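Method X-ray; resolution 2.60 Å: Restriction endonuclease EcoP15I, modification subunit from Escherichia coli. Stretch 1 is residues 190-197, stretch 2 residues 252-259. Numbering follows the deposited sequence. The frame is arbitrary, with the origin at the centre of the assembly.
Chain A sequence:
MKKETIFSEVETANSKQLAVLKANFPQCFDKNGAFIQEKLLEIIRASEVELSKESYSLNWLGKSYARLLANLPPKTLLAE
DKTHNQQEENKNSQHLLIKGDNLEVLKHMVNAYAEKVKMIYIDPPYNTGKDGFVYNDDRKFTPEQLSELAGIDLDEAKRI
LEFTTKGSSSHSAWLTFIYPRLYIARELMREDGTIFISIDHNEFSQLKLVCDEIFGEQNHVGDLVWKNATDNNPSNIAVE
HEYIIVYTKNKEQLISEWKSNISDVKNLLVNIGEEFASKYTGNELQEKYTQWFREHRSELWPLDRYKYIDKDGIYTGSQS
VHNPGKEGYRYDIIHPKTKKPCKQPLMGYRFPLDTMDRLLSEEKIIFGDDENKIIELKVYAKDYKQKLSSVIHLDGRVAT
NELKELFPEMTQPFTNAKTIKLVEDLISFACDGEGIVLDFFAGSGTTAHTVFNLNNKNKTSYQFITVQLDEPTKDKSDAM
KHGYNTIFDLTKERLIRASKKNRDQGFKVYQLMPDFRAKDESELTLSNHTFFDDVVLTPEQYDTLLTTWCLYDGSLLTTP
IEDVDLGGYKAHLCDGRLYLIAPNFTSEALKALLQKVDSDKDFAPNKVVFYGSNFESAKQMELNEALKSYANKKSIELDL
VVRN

Stretch 1 (190-197) REDGTIFI
Stretch 2, residues 252-259: EQLISEWK

This is a small contact held by van der Waals packing alone: a turn and the strand that follows it lie against an irregular segment some sixty residues later, burying 306 Å² with no hydrogen bond between them. The touching parts run in roughly the same direction, 40° apart, and their backbones come nearest at Asp192 and Leu254, whose CA atoms are 4.3 Å apart.

Arg190 to Gly193 form a type I turn, with Glu191 at phi/psi -57/-36 and Asp192 at -89/7, closed by Gly193 N to Arg190 O at 2.9 Å. Glycine suits the last position, since a CB there would come within 2.8 Å of Arg190 O. The carboxylate of Asp192 (chi1 p) is drawn back across its own turn, where Arg190 NE reaches Asp192 OD1 at 2.7 Å and Arg190 NH2 reaches Asp192 OD2 at 2.8 Å in a two-pronged salt bridge. Asp192 meets the other segment with its CB, 3.2 Å from Gln253 O, and with its backbone O, 3.9 Å from Leu254 CD1. Gln253 (-90/-7; m, m) points its CB toward the turn, 4.0 Å from Glu191 CB, while its amide end leads away, as suits a polar group on a residue exposed overall.

Beyond the turn the chain is extended (Thr194 -140/149, Phe196 -123/126), and apolar groups take over. Thr194 (p) points toward the second segment; its methyl CG2 lies 3.7 Å from Leu254 CD1 and 3.8 Å from Trp258 CZ2, meeting the indole at its edge. Leu254 (-72/133; t, p) starts sideways but brings its branched end nearer, filling buried space. Phe196 (m, chi2 74°) and Trp258 (-120/115; m, chi2 -9°) complete the contact: Phe196 CZ is 3.7 Å from Trp258 CH2. Their six-membered rings are inclined by only 18°, but with centroids 5.9 Å apart they barely overlap.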

# COMPACT_ATOMS: atom_id res chain seq x y z
N ARG A 190 -8.81 -2.14 -7.48
CA ARG A 190 -8.98 -0.85 -8.15
C ARG A 190 -7.87 0.07 -7.57
O ARG A 190 -7.44 -0.13 -6.42
CB ARG A 190 -10.33 -0.28 -7.72
CG ARG A 190 -11.41 -0.21 -8.79
CD ARG A 190 -12.81 -0.06 -8.18
NE ARG A 190 -13.04 1.27 -7.60
CZ ARG A 190 -14.23 1.76 -7.26
NH1 ARG A 190 -15.33 1.02 -7.41
NH2 ARG A 190 -14.34 2.98 -6.75
N GLU A 191 -7.40 1.06 -8.34
CA GLU A 191 -6.35 1.97 -7.86
C GLU A 191 -6.74 2.68 -6.55
O GLU A 191 -5.90 2.86 -5.68
CB GLU A 191 -5.98 2.97 -8.94
CG GLU A 191 -5.24 2.33 -10.10
CD GLU A 191 -3.77 2.69 -10.18
OE1 GLU A 191 -3.46 3.76 -10.77
OE2 GLU A 191 -2.93 1.93 -9.64
N ASP A 192 -8.02 3.02 -6.41
CA ASP A 192 -8.60 3.70 -5.25
C ASP A 192 -9.08 2.69 -4.18
O ASP A 192 -9.78 3.07 -3.25
CB ASP A 192 -9.77 4.60 -5.74
CG ASP A 192 -11.02 3.91 -6.26
OD1 ASP A 192 -10.96 2.69 -6.57
OD2 ASP A 192 -12.07 4.58 -6.36
N GLY A 193 -8.75 1.41 -4.40
CA GLY A 193 -9.13 0.26 -3.58
C GLY A 193 -8.21 0.01 -2.42
O GLY A 193 -7.12 0.60 -2.34
N THR A 194 -8.68 -0.82 -1.46
CA THR A 194 -8.02 -1.15 -0.18
C THR A 194 -8.12 -2.61 0.23
O THR A 194 -9.11 -3.27 -0.07
CB THR A 194 -8.57 -0.28 0.98
OG1 THR A 194 -10.00 -0.29 0.96
CG2 THR A 194 -8.06 1.14 0.97
N ILE A 195 -7.11 -3.10 0.93
CA ILE A 195 -7.07 -4.42 1.54
C ILE A 195 -7.04 -4.22 3.06
O ILE A 195 -6.39 -3.30 3.53
CB ILE A 195 -5.91 -5.35 1.01
CG1 ILE A 195 -5.97 -6.75 1.67
CG2 ILE A 195 -4.52 -4.70 1.14
CD1 ILE A 195 -5.26 -7.87 0.95
N PHE A 196 -7.78 -5.05 3.81
CA PHE A 196 -7.87 -5.13 5.28
C PHE A 196 -7.48 -6.59 5.66
O PHE A 196 -8.00 -7.53 5.06
CB PHE A 196 -9.32 -4.82 5.71
CG PHE A 196 -9.76 -3.38 5.63
CD1 PHE A 196 -10.03 -2.77 4.42
CD2 PHE A 196 -9.92 -2.62 6.79
CE1 PHE A 196 -10.43 -1.43 4.35
CE2 PHE A 196 -10.35 -1.29 6.72
CZ PHE A 196 -10.62 -0.71 5.50
N ILE A 197 -6.49 -6.77 6.56
CA ILE A 197 -5.99 -8.09 6.98
C ILE A 197 -5.97 -8.24 8.48
O ILE A 197 -5.18 -7.56 9.15
CB ILE A 197 -4.60 -8.49 6.39
CG1 ILE A 197 -4.45 -8.08 4.90
CG2 ILE A 197 -4.32 -10.00 6.60
CD1 ILE A 197 -3.05 -8.23 4.32
N GLU A 252 -2.27 7.65 -3.90
CA GLU A 252 -2.60 8.87 -4.65
C GLU A 252 -4.05 8.84 -5.12
O GLU A 252 -4.70 9.89 -5.13
CB GLU A 252 -1.67 9.01 -5.87
CG GLU A 252 -0.18 8.98 -5.55
CD GLU A 252 0.40 10.26 -4.99
OE1 GLU A 252 0.59 11.22 -5.77
OE2 GLU A 252 0.68 10.30 -3.77
N GLN A 253 -4.56 7.66 -5.51
CA GLN A 253 -5.93 7.53 -6.01
C GLN A 253 -6.93 7.25 -4.90
O GLN A 253 -8.14 7.29 -5.11
CB GLN A 253 -6.02 6.51 -7.16
CG GLN A 253 -5.23 6.91 -8.42
CD GLN A 253 -5.66 8.25 -8.97
OE1 GLN A 253 -4.86 9.16 -9.15
NE2 GLN A 253 -6.94 8.42 -9.20
N LEU A 254 -6.42 7.01 -3.70
CA LEU A 254 -7.21 6.76 -2.51
C LEU A 254 -7.89 8.04 -2.04
O LEU A 254 -7.27 9.10 -1.95
CB LEU A 254 -6.32 6.17 -1.40
CG LEU A 254 -6.99 5.86 -0.05
CD1 LEU A 254 -7.97 4.68 -0.14
CD2 LEU A 254 -5.94 5.61 1.00
N ILE A 255 -9.19 7.93 -1.75
CA ILE A 255 -10.00 9.03 -1.24
C ILE A 255 -9.32 9.57 0.03
O ILE A 255 -8.88 8.80 0.89
CB ILE A 255 -11.48 8.62 -1.08
CG1 ILE A 255 -12.40 9.84 -0.95
CG2 ILE A 255 -11.70 7.57 -0.00
CD1 ILE A 255 -13.77 9.61 -1.45
N SER A 256 -9.13 10.89 0.06
CA SER A 256 -8.41 11.61 1.11
C SER A 256 -8.97 11.45 2.55
O SER A 256 -8.20 11.54 3.51
CB SER A 256 -8.28 13.08 0.73
OG SER A 256 -9.56 13.68 0.67
N GLU A 257 -10.28 11.16 2.67
CA GLU A 257 -11.03 11.09 3.92
C GLU A 257 -12.02 9.92 3.94
O GLU A 257 -12.65 9.61 2.92
CB GLU A 257 -11.83 12.39 4.00
CG GLU A 257 -12.36 12.81 5.36
CD GLU A 257 -13.11 14.13 5.31
OE1 GLU A 257 -13.14 14.77 4.23
OE2 GLU A 257 -13.67 14.53 6.35
N TRP A 258 -12.20 9.32 5.15
CA TRP A 258 -13.19 8.28 5.42
C TRP A 258 -14.10 8.79 6.50
O TRP A 258 -13.67 9.08 7.62
CB TRP A 258 -12.58 6.94 5.83
CG TRP A 258 -12.02 6.12 4.69
CD1 TRP A 258 -12.14 6.36 3.35
CD2 TRP A 258 -11.20 4.95 4.81
NE1 TRP A 258 -11.47 5.39 2.64
CE2 TRP A 258 -10.92 4.50 3.51
CE3 TRP A 258 -10.69 4.23 5.91
CZ2 TRP A 258 -10.12 3.37 3.27
CZ3 TRP A 258 -9.92 3.10 5.66
CH2 TRP A 258 -9.63 2.69 4.35
N LYS A 259 -15.37 8.99 6.13
CA LYS A 259 -16.38 9.46 7.08
C LYS A 259 -17.71 8.79 6.82
O LYS A 259 -18.01 8.43 5.69
CB LYS A 259 -16.57 11.00 7.03
CG LYS A 259 -15.42 11.84 7.60
CD LYS A 259 -15.21 11.70 9.12
CE LYS A 259 -14.31 12.77 9.72
NZ LYS A 259 -12.93 12.76 9.16